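Local coordinates for R-imine reductase (Streptomyces kanamyceticus, PDB 3ZGY), which catalyses the NADPH-dependent, R-selective reduction of an imine substrate, at residues Ala35-Gly40 / Gly167-Gly172; Ala115-Arg120 / Leu182-Asp187; Leu208-Val213 / Leu269-Glu274; Ala250-His255 / Ala281-Ala286. All coordinates share one frame; numbering follows the deposited sequence.

Contact 1. Residues Ala35-Gly40 / Gly167-Gly172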
loop_
_atom_site.group_PDB
_atom_site.type_symbol
_atom_site.label_atom_id
_atom_site.label_comp_id
_atom_site.label_asym_id
_atom_site.label_seq_id
_atom_site.Cartn_x
_atom_site.Cartn_y
_atom_site.Cartn_z
ATOM N N ALA D 35 21.551 17.054 -12.834
ATOM C CA ALA D 35 22.784 17.686 -13.255
ATOM C C ALA D 35 23.820 17.596 -12.151
ATOM O O ALA D 35 25.014 17.486 -12.421
ATOM C CB ALA D 35 22.513 19.154 -13.631
ATOM N N GLY D 36 23.357 17.726 -10.905
ATOM C CA GLY D 36 24.224 17.685 -9.733
ATOM C C GLY D 36 24.962 16.384 -9.647
ATOM O O GLY D 36 26.194 16.348 -9.604
ATOM N N ALA D 37 24.216 15.321 -9.775
ATOM C CA ALA D 37 24.819 14.018 -9.791
ATOM C C ALA D 37 25.816 13.826 -10.937
ATOM O O ALA D 37 26.844 13.163 -10.765
ATOM C CB ALA D 37 23.752 12.945 -9.837
ATOM N N PHE D 38 25.529 14.354 -12.101
ATOM C CA PHE D 38 26.440 14.085 -13.198
ATOM C C PHE D 38 27.762 14.818 -12.957
ATOM O O PHE D 38 28.823 14.263 -13.227
ATOM C CB PHE D 38 25.819 14.452 -14.590
ATOM C CG PHE D 38 24.789 13.469 -15.070
ATOM C CD1 PHE D 38 25.096 12.130 -15.186
ATOM C CD2 PHE D 38 23.517 13.886 -15.443
ATOM C CE1 PHE D 38 24.137 11.220 -15.616
ATOM C CE2 PHE D 38 22.554 12.985 -15.866
ATOM C CZ PHE D 38 22.861 11.655 -15.931
ATOM N N LEU D 39 27.678 16.061 -12.485
ATOM C CA LEU D 39 28.872 16.840 -12.096
ATOM C C LEU D 39 29.651 16.159 -10.960
ATOM O O LEU D 39 30.853 15.942 -11.074
ATOM C CB LEU D 39 28.510 18.255 -11.671
ATOM C CG LEU D 39 28.507 19.306 -12.766
ATOM C CD1 LEU D 39 27.959 20.565 -12.112
ATOM C CD2 LEU D 39 29.877 19.575 -13.383
ATOM N N GLY D 40 28.941 15.797 -9.912
ATOM C CA GLY D 40 29.524 15.076 -8.792
ATOM C C GLY D 40 30.199 13.733 -9.094
ATOM O O GLY D 40 30.994 13.247 -8.314
ATOM N N GLY D 167 24.416 5.266 -14.231
ATOM C CA GLY D 167 24.512 4.697 -12.877
ATOM C C GLY D 167 24.912 5.754 -11.858
ATOM O O GLY D 167 24.610 5.616 -10.677
ATOM N N GLY D 168 25.551 6.824 -12.335
ATOM C CA GLY D 168 25.792 8.016 -11.545
ATOM C C GLY D 168 24.586 8.627 -10.811
ATOM O O GLY D 168 24.770 9.365 -9.874
ATOM N N LEU D 169 23.366 8.309 -11.237
ATOM C CA LEU D 169 22.177 8.769 -10.602
ATOM C C LEU D 169 21.792 7.947 -9.390
ATOM O O LEU D 169 20.841 8.305 -8.660
ATOM C CB LEU D 169 21.020 8.742 -11.595
ATOM C CG LEU D 169 21.257 9.534 -12.878
ATOM C CD1 LEU D 169 20.093 9.326 -13.830
ATOM C CD2 LEU D 169 21.418 11.028 -12.597
ATOM N N GLY D 170 22.493 6.864 -9.141
ATOM C CA GLY D 170 22.157 6.052 -7.993
ATOM C C GLY D 170 22.185 4.577 -8.283
ATOM O O GLY D 170 22.096 4.162 -9.417
ATOM N N ALA D 171 22.375 3.781 -7.242
ATOM C CA ALA D 171 22.443 2.349 -7.416
ATOM C C ALA D 171 21.047 1.836 -7.747
ATOM O O ALA D 171 20.902 0.737 -8.280
ATOM C CB ALA D 171 22.992 1.679 -6.164
ATOM N N GLY D 172 20.030 2.607 -7.407
ATOM C CA GLY D 172 18.684 2.196 -7.741
ATOM C C GLY D 172 18.303 2.377 -9.208
ATOM O O GLY D 172 17.171 2.042 -9.590
#
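Ala37 and Phe38 of helix 29-40, the first helix of the Rossmann fold, meet Gly168 and Leu169 of the loop that leads to strand 173-175. The CD2 methyl of Leu169 lies over a face of the Phe38 ring, 4.1 Å from the ring centroid, in a CH-pi contact displaced toward the CZ end, where CD2 and CZ are 3.7 Å apart. With Leu169 CG turned anti to its carbonyl carbon (chi1 -56°), the branch reaches back to the helix and also touches Ala37, CD2 to CB at 4.1 Å. The small methyl of Ala37 suits this place because it lets the loop backbone come close: its CB is 3.7 Å from Gly168 O. Further out, Phe38 also packs on Val22 and Val24 of strand 22-25, and a backbone hydrogen bond joins Leu169 to Gly144. The same helix begins at the glycine-rich NADP(+)-binding turn, and the Leu169 side chain is about 8 Å from that of Met30, a cofactor-binding residue, though no cofactor is bound here. A type I turn, closed by Gly170 N donating to Gly167 O at 2.9 Å, shapes the loop; Gly170 has a positive phi of 137°, where a side chain would jam against Leu169 O.

Contact 2. Residues Ala115-Arg120 / Leu182-Asp187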
loop_
_atom_site.group_PDB
_atom_site.type_symbol
_atom_site.label_atom_id
_atom_site.label_comp_id
_atom_site.label_asym_id
_atom_site.label_seq_id
_atom_site.Cartn_x
_atom_site.Cartn_y
_atom_site.Cartn_z
ATOM N N ALA D 115 1.791 5.888 -23.678
ATOM C CA ALA D 115 1.545 6.291 -25.068
ATOM C C ALA D 115 2.435 7.441 -25.406
ATOM O O ALA D 115 2.898 7.563 -26.557
ATOM C CB ALA D 115 0.089 6.659 -25.293
ATOM N N GLN D 116 2.679 8.299 -24.417
ATOM C CA GLN D 116 3.546 9.429 -24.683
ATOM C C GLN D 116 4.995 8.953 -24.900
ATOM O O GLN D 116 5.718 9.518 -25.727
ATOM C CB GLN D 116 3.473 10.459 -23.598
ATOM C CG GLN D 116 2.112 11.057 -23.504
ATOM C CD GLN D 116 1.972 12.053 -22.370
ATOM O OE1 GLN D 116 1.513 13.154 -22.584
ATOM N NE2 GLN D 116 2.349 11.672 -21.181
ATOM N N ALA D 117 5.376 7.908 -24.179
ATOM C CA ALA D 117 6.701 7.368 -24.290
ATOM C C ALA D 117 6.879 6.690 -25.648
ATOM O O ALA D 117 7.907 6.857 -26.339
ATOM C CB ALA D 117 6.959 6.395 -23.170
ATOM N N ARG D 118 5.875 5.934 -26.045
ATOM C CA ARG D 118 5.986 5.244 -27.302
ATOM C C ARG D 118 5.981 6.208 -28.484
ATOM O O ARG D 118 6.682 5.969 -29.441
ATOM C CB ARG D 118 4.925 4.192 -27.399
ATOM C CG ARG D 118 5.141 3.104 -26.351
ATOM C CD ARG D 118 4.028 2.055 -26.334
ATOM N NE ARG D 118 4.378 0.954 -25.448
ATOM C CZ ARG D 118 3.566 0.409 -24.542
ATOM N NH1 ARG D 118 2.297 0.856 -24.326
ATOM N NH2 ARG D 118 4.012 -0.601 -23.822
ATOM N N GLU D 119 5.298 7.332 -28.375
ATOM C CA GLU D 119 5.332 8.371 -29.415
ATOM C C GLU D 119 6.716 8.975 -29.538
ATOM O O GLU D 119 7.250 9.110 -30.650
ATOM C CB GLU D 119 4.354 9.492 -29.123
ATOM C CG GLU D 119 4.160 10.517 -30.247
ATOM C CD GLU D 119 5.204 11.633 -30.262
ATOM O OE1 GLU D 119 5.602 12.133 -29.177
ATOM O OE2 GLU D 119 5.670 11.984 -31.383
ATOM N N ARG D 120 7.316 9.325 -28.404
ATOM C CA ARG D 120 8.644 9.921 -28.452
ATOM C C ARG D 120 9.682 8.961 -28.981
ATOM O O ARG D 120 10.538 9.358 -29.749
ATOM C CB ARG D 120 9.093 10.415 -27.080
ATOM C CG ARG D 120 8.441 11.702 -26.651
ATOM C CD ARG D 120 8.974 12.896 -27.379
ATOM N NE ARG D 120 8.189 13.221 -28.552
ATOM C CZ ARG D 120 8.436 14.268 -29.327
ATOM N NH1 ARG D 120 9.432 15.061 -29.049
ATOM N NH2 ARG D 120 7.690 14.504 -30.383
ATOM N N LEU D 182 7.590 0.726 -20.636
ATOM C CA LEU D 182 7.639 0.064 -19.348
ATOM C C LEU D 182 7.847 0.996 -18.170
ATOM O O LEU D 182 7.222 0.839 -17.106
ATOM C CB LEU D 182 8.719 -1.007 -19.322
ATOM C CG LEU D 182 8.469 -2.231 -20.225
ATOM C CD1 LEU D 182 9.722 -3.103 -20.187
ATOM C CD2 LEU D 182 7.277 -3.038 -19.755
ATOM N N ALA D 183 8.755 1.945 -18.295
ATOM C CA ALA D 183 9.017 2.793 -17.146
ATOM C C ALA D 183 7.722 3.520 -16.696
ATOM O O ALA D 183 7.468 3.588 -15.521
ATOM C CB ALA D 183 10.109 3.760 -17.443
ATOM N N SER D 184 6.886 3.946 -17.637
ATOM C CA SER D 184 5.592 4.610 -17.340
ATOM C C SER D 184 4.638 3.681 -16.629
ATOM O O SER D 184 3.988 4.054 -15.699
ATOM C CB SER D 184 4.939 5.122 -18.646
ATOM O OG SER D 184 5.628 6.265 -19.173
ATOM N N LEU D 185 4.578 2.449 -17.084
ATOM C CA LEU D 185 3.770 1.438 -16.462
ATOM C C LEU D 185 4.217 1.041 -15.074
ATOM O O LEU D 185 3.391 0.826 -14.201
ATOM C CB LEU D 185 3.773 0.218 -17.359
ATOM C CG LEU D 185 2.678 0.083 -18.433
ATOM C CD1 LEU D 185 1.999 1.379 -18.787
ATOM C CD2 LEU D 185 3.250 -0.589 -19.663
ATOM N N TYR D 186 5.517 0.931 -14.853
ATOM C CA TYR D 186 6.038 0.634 -13.498
ATOM C C TYR D 186 5.760 1.798 -12.549
ATOM O O TYR D 186 5.432 1.598 -11.404
ATOM C CB TYR D 186 7.544 0.405 -13.525
ATOM C CG TYR D 186 7.930 -1.024 -13.739
ATOM C CD1 TYR D 186 7.976 -1.560 -14.999
ATOM C CD2 TYR D 186 8.286 -1.851 -12.680
ATOM C CE1 TYR D 186 8.319 -2.895 -15.196
ATOM C CE2 TYR D 186 8.630 -3.191 -12.881
ATOM C CZ TYR D 186 8.669 -3.691 -14.151
ATOM O OH TYR D 186 9.008 -5.008 -14.395
ATOM N N ASP D 187 5.897 3.011 -13.058
ATOM C CA ASP D 187 5.634 4.212 -12.309
ATOM C C ASP D 187 4.162 4.204 -11.927
ATOM O O ASP D 187 3.801 4.481 -10.788
ATOM C CB ASP D 187 6.010 5.432 -13.203
ATOM C CG ASP D 187 6.153 6.757 -12.456
ATOM O OD1 ASP D 187 6.193 6.690 -11.217
ATOM O OD2 ASP D 187 6.214 7.860 -13.136
#
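Arg118 NH2 is held in a salt bridge by Asp179 OD2 while lying 4.2 Å from Leu185 CD2 on the facing helix. The leucine methyl approaches the guanidinium obliquely. Reaching it takes a long side chain: Arg118 leaves its own helix aimed neither at helix 182-209 nor away from it, but the extended chain, with chi2 176° and chi3 172°, brings the charged end across. An arginine suits this margin of the contact because its length lets one guanidinium both touch Leu185 CD2 and pair with a carboxylate just before the partner helix.

Closer to the middle, Ala117 and Ser184 face each other, their CA atoms 7.6 Å apart and Ala117 CB 4.2 Å from Ser184 OG. No hydrogen bond crosses between the segments, and the Ser184 hydroxyl is instead hydrogen-bonded to Gly112 O, so the buried oxygen is satisfied. Small residues on both sides allow the two helices to approach at this point. Ala117 and Ser184 also both rest on Asp133 of strand 130-136. The side chain of Ser184 is about 7 Å from that of Ser111, an NADP(+)-binding residue, although this chain holds no cofactor.

Tyr186 and Leu185 pack against the second subunit. With helix 114-126 of the Rossmann domain set against the start of helix 182-209, the contact lies at the junction characteristic of this family, where the nucleotide-binding domain meets the long helix leading into the dimer-forming C-terminal domain.

Contact 3. Residues Leu208-Val213 / Leu269-Glu274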
loop_
_atom_site.group_PDB
_atom_site.type_symbol
_atom_site.label_atom_id
_atom_site.label_comp_id
_atom_site.label_asym_id
_atom_site.label_seq_id
_atom_site.Cartn_x
_atom_site.Cartn_y
_atom_site.Cartn_z
ATOM N N LEU D 208 -10.110 4.797 14.044
ATOM C CA LEU D 208 -9.542 4.793 15.403
ATOM C C LEU D 208 -9.629 6.157 16.069
ATOM O O LEU D 208 -9.754 6.258 17.266
ATOM C CB LEU D 208 -8.120 4.334 15.398
ATOM C CG LEU D 208 -8.077 2.869 15.062
ATOM C CD1 LEU D 208 -6.802 2.589 14.319
ATOM C CD2 LEU D 208 -8.148 2.041 16.315
ATOM N N GLY D 209 -9.615 7.206 15.285
ATOM C CA GLY D 209 -9.829 8.513 15.844
ATOM C C GLY D 209 -11.158 8.636 16.549
ATOM O O GLY D 209 -11.264 9.405 17.462
ATOM N N THR D 210 -12.181 7.881 16.147
ATOM C CA THR D 210 -13.513 8.062 16.735
ATOM C C THR D 210 -13.490 7.695 18.214
ATOM O O THR D 210 -14.319 8.185 18.986
ATOM C CB THR D 210 -14.614 7.224 16.035
ATOM O OG1 THR D 210 -14.397 5.806 16.223
ATOM C CG2 THR D 210 -14.692 7.581 14.578
ATOM N N ALA D 211 -12.548 6.831 18.584
ATOM C CA ALA D 211 -12.394 6.416 19.970
ATOM C C ALA D 211 -11.237 7.144 20.645
ATOM O O ALA D 211 -10.749 6.700 21.655
ATOM C CB ALA D 211 -12.176 4.915 20.053
ATOM N N GLY D 212 -10.772 8.247 20.067
ATOM C CA GLY D 212 -9.712 9.008 20.656
ATOM C C GLY D 212 -8.331 8.359 20.586
ATOM O O GLY D 212 -7.411 8.906 21.143
ATOM N N VAL D 213 -8.128 7.239 19.889
ATOM C CA VAL D 213 -6.737 6.829 19.664
ATOM C C VAL D 213 -6.021 7.698 18.612
ATOM O O VAL D 213 -6.525 7.921 17.530
ATOM C CB VAL D 213 -6.499 5.309 19.501
ATOM C CG1 VAL D 213 -7.779 4.525 19.415
ATOM C CG2 VAL D 213 -5.536 4.978 18.375
ATOM N N LEU D 269 -20.062 4.961 12.498
ATOM C CA LEU D 269 -19.263 5.906 13.252
ATOM C C LEU D 269 -19.239 7.263 12.578
ATOM O O LEU D 269 -18.634 8.221 13.081
ATOM C CB LEU D 269 -17.851 5.387 13.416
ATOM C CG LEU D 269 -17.688 4.016 14.087
ATOM C CD1 LEU D 269 -16.248 3.596 14.034
ATOM C CD2 LEU D 269 -18.151 4.099 15.527
ATOM N N GLY D 270 -19.881 7.351 11.416
ATOM C CA GLY D 270 -19.977 8.609 10.705
ATOM C C GLY D 270 -18.718 8.996 9.974
ATOM O O GLY D 270 -18.486 10.175 9.728
ATOM N N VAL D 271 -17.844 8.041 9.697
ATOM C CA VAL D 271 -16.673 8.367 8.900
ATOM C C VAL D 271 -17.010 7.939 7.482
ATOM O O VAL D 271 -17.972 7.236 7.237
ATOM C CB VAL D 271 -15.386 7.681 9.396
ATOM C CG1 VAL D 271 -15.147 8.018 10.844
ATOM C CG2 VAL D 271 -15.449 6.171 9.228
ATOM N N ASN D 272 -16.225 8.387 6.541
ATOM C CA ASN D 272 -16.426 8.000 5.166
ATOM C C ASN D 272 -16.418 6.507 4.915
ATOM O O ASN D 272 -15.523 5.822 5.350
ATOM C CB ASN D 272 -15.327 8.617 4.316
ATOM C CG ASN D 272 -15.763 8.800 2.905
ATOM O OD1 ASN D 272 -15.664 7.881 2.093
ATOM N ND2 ASN D 272 -16.371 9.932 2.641
ATOM N N ALA D 273 -17.377 6.024 4.140
ATOM C CA ALA D 273 -17.454 4.605 3.810
ATOM C C ALA D 273 -17.296 4.299 2.308
ATOM O O ALA D 273 -17.450 3.142 1.907
ATOM C CB ALA D 273 -18.754 4.019 4.309
ATOM N N GLU D 274 -16.890 5.270 1.496
ATOM C CA GLU D 274 -16.704 4.978 0.081
ATOM C C GLU D 274 -15.637 3.915 -0.215
ATOM O O GLU D 274 -15.906 2.911 -0.902
ATOM C CB GLU D 274 -16.447 6.242 -0.671
ATOM C CG GLU D 274 -17.719 7.071 -0.791
ATOM C CD GLU D 274 -17.429 8.548 -0.886
ATOM O OE1 GLU D 274 -16.593 8.944 -1.721
ATOM O OE2 GLU D 274 -18.038 9.325 -0.126
#
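Thr210 and Leu269, their CA atoms 7.1 Å apart, meet where the two helices leading into the contact are ended by Schellman motifs, with Gly212 (phi 72°) and Gly270 (phi 77°) taking the positive phi that glycine tolerates readily. Thr210 is the hub. Its OG1 meets Leu269 CD1 at 3.6 Å, and its CG2 packs on Val271 CG1 at 3.8 Å, the threonine crossing both partners at about a right angle. With chi1 at 66°, OG1 sits between the backbone N and the carbonyl carbon, where it is hydrogen-bonded to Leu207 O, three residues back in the chain, while also lying against the leucine methyl. A threonine suits this exposed position because one branch is polar and the other apolar. Beyond Val271, Asn272 forms an Asx turn: its OD1 accepts from Glu274 N at 2.9 Å, the donor lying above the carbonyl plane, at the start of the next helix. Asn272 ND2 also bonds Thr305 O of the second subunit. The contact thus sets the end region of the long helix 182-209 against the link between helices 252-269 and 274-291, with Val271 and Leu269 both leaning on Leu207.

Contact 4. Residues Ala250-His255 / Ala281-Ala286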
loop_
_atom_site.group_PDB
_atom_site.type_symbol
_atom_site.label_atom_id
_atom_site.label_comp_id
_atom_site.label_asym_id
_atom_site.label_seq_id
_atom_site.Cartn_x
_atom_site.Cartn_y
_atom_site.Cartn_z
ATOM N N ALA D 250 -8.801 -19.189 2.434
ATOM C CA ALA D 250 -9.182 -17.777 2.477
ATOM C C ALA D 250 -9.941 -17.346 1.224
ATOM O O ALA D 250 -9.576 -16.390 0.564
ATOM C CB ALA D 250 -7.952 -16.897 2.708
ATOM N N ALA D 251 -11.040 -18.021 0.938
ATOM C CA ALA D 251 -11.774 -17.780 -0.288
ATOM C C ALA D 251 -12.519 -16.458 -0.270
ATOM O O ALA D 251 -12.880 -15.941 0.776
ATOM C CB ALA D 251 -12.759 -18.897 -0.539
ATOM N N ILE D 252 -12.804 -15.947 -1.453
ATOM C CA ILE D 252 -13.403 -14.625 -1.596
ATOM C C ILE D 252 -14.697 -14.530 -0.848
ATOM O O ILE D 252 -15.023 -13.463 -0.346
ATOM C CB ILE D 252 -13.571 -14.240 -3.094
ATOM C CG1 ILE D 252 -12.199 -13.915 -3.674
ATOM C CG2 ILE D 252 -14.433 -13.011 -3.293
ATOM C CD1 ILE D 252 -12.140 -13.969 -5.187
ATOM N N ASP D 253 -15.467 -15.621 -0.826
ATOM C CA ASP D 253 -16.716 -15.692 -0.043
ATOM C C ASP D 253 -16.453 -15.290 1.420
ATOM O O ASP D 253 -17.114 -14.385 1.925
ATOM C CB ASP D 253 -17.310 -17.099 -0.081
ATOM C CG ASP D 253 -17.988 -17.437 -1.413
ATOM O OD1 ASP D 253 -18.635 -16.552 -2.025
ATOM O OD2 ASP D 253 -17.881 -18.622 -1.833
ATOM N N THR D 254 -15.448 -15.910 2.044
ATOM C CA THR D 254 -15.073 -15.625 3.447
ATOM C C THR D 254 -14.784 -14.137 3.689
ATOM O O THR D 254 -15.120 -13.583 4.742
ATOM C CB THR D 254 -13.735 -16.353 3.935
ATOM O OG1 THR D 254 -13.339 -17.354 3.011
ATOM C CG2 THR D 254 -13.872 -17.004 5.339
ATOM N N HIS D 255 -14.113 -13.495 2.742
ATOM C CA HIS D 255 -13.786 -12.063 2.869
ATOM C C HIS D 255 -15.045 -11.232 3.062
ATOM O O HIS D 255 -15.081 -10.302 3.853
ATOM C CB HIS D 255 -12.993 -11.589 1.627
ATOM C CG HIS D 255 -11.567 -12.068 1.594
ATOM N ND1 HIS D 255 -10.501 -11.232 1.825
ATOM C CD2 HIS D 255 -11.036 -13.297 1.388
ATOM C CE1 HIS D 255 -9.371 -11.914 1.738
ATOM N NE2 HIS D 255 -9.668 -13.175 1.478
ATOM N N ALA D 281 -17.731 -3.818 -3.477
ATOM C CA ALA D 281 -18.173 -3.876 -4.849
ATOM C C ALA D 281 -17.309 -4.845 -5.683
ATOM O O ALA D 281 -17.868 -5.750 -6.329
ATOM C CB ALA D 281 -18.206 -2.500 -5.480
ATOM N N LEU D 282 -15.975 -4.697 -5.659
ATOM C CA LEU D 282 -15.153 -5.570 -6.488
ATOM C C LEU D 282 -15.379 -6.977 -6.123
ATOM O O LEU D 282 -15.563 -7.816 -6.980
ATOM C CB LEU D 282 -13.645 -5.274 -6.398
ATOM C CG LEU D 282 -13.198 -3.887 -6.860
ATOM C CD1 LEU D 282 -11.707 -3.810 -6.719
ATOM C CD2 LEU D 282 -13.637 -3.530 -8.264
ATOM N N ALA D 283 -15.379 -7.283 -4.856
ATOM C CA ALA D 283 -15.552 -8.697 -4.490
ATOM C C ALA D 283 -16.942 -9.254 -4.906
ATOM O O ALA D 283 -17.069 -10.443 -5.181
ATOM C CB ALA D 283 -15.309 -8.908 -3.018
ATOM N N ASP D 284 -17.954 -8.399 -4.966
ATOM C CA ASP D 284 -19.264 -8.862 -5.400
ATOM C C ASP D 284 -19.203 -9.375 -6.830
ATOM O O ASP D 284 -19.721 -10.447 -7.145
ATOM C CB ASP D 284 -20.320 -7.740 -5.287
ATOM C CG ASP D 284 -20.853 -7.556 -3.850
ATOM O OD1 ASP D 284 -20.718 -8.488 -2.989
ATOM O OD2 ASP D 284 -21.391 -6.449 -3.597
ATOM N N ARG D 285 -18.601 -8.574 -7.697
ATOM C CA ARG D 285 -18.443 -8.940 -9.096
ATOM C C ARG D 285 -17.739 -10.286 -9.249
ATOM O O ARG D 285 -18.162 -11.124 -10.033
ATOM C CB ARG D 285 -17.623 -7.912 -9.793
ATOM C CG ARG D 285 -18.289 -6.573 -9.874
ATOM C CD ARG D 285 -17.439 -5.615 -10.692
ATOM N NE ARG D 285 -17.825 -4.248 -10.399
ATOM C CZ ARG D 285 -17.092 -3.159 -10.636
ATOM N NH1 ARG D 285 -15.878 -3.220 -11.171
ATOM N NH2 ARG D 285 -17.595 -1.980 -10.303
ATOM N N ALA D 286 -16.687 -10.522 -8.477
ATOM C CA ALA D 286 -16.012 -11.797 -8.587
ATOM C C ALA D 286 -16.958 -12.929 -8.195
ATOM O O ALA D 286 -16.907 -14.023 -8.783
ATOM C CB ALA D 286 -14.750 -11.835 -7.733
#
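Apolar packing joins the two segments, with Ile252 reaching across to Ala283 and Ala286. The isoleucine divides its branches between them: CG2 lies 4.2 Å from Ala283 CB, while CD1 lies 4.2 Å from Ala286 CB. With CG1 anti to the carbonyl carbon (chi1 -73°) and an extended chi2 of 161°, the CG1 arm carries CD1 to Ala286. The alanines, three residues apart, share one side of helix 274-291, and their small methyls suit a bulky beta-branched residue opposite. Leu299 adds to this core, touching both Ile252 and Ala286.

Polar bonds gather at the beginning of helix 252-269, some within the segment and one to the second subunit. Ala251 occupies the N-cap position, and its carbonyl oxygen accepts from Thr254 OG1 at 2.7 Å. His255 NE2 makes a weak bond to Ala250 O, which meets the ring at its edge, and the other ring nitrogen, ND1, is hydrogen-bonded to Trp195 NE1 of the second subunit.

Charge pairing points outward too: Arg285 NH2 forms a salt bridge with Glu274 OE1 of that subunit. Helices 252-269 and 274-291 run antiparallel, so this is the packing of a helical hairpin, within the all-helical C-terminal domain.

Overall arrangement
Contacts 2 and 4 are buried, whereas contacts 1 and 3 are only partly so, contact 3 centring on an exposed threonine. Contact 1 belongs wholly to the Rossmann domain and joins helix to loop through an aromatic face; contact 2 couples that domain to helix 182-209, using small residues and a charged margin. The same helix ends in contact 3, about 39 Å away between centres. Contacts 3 and 4 share the hairpin of helices 252-269 and 274-291, one near its turn, the other toward its open end. No hydrogen bond crosses any of the four. Contacts 2, 3 and 4 all touch the second subunit; contact 1 does not.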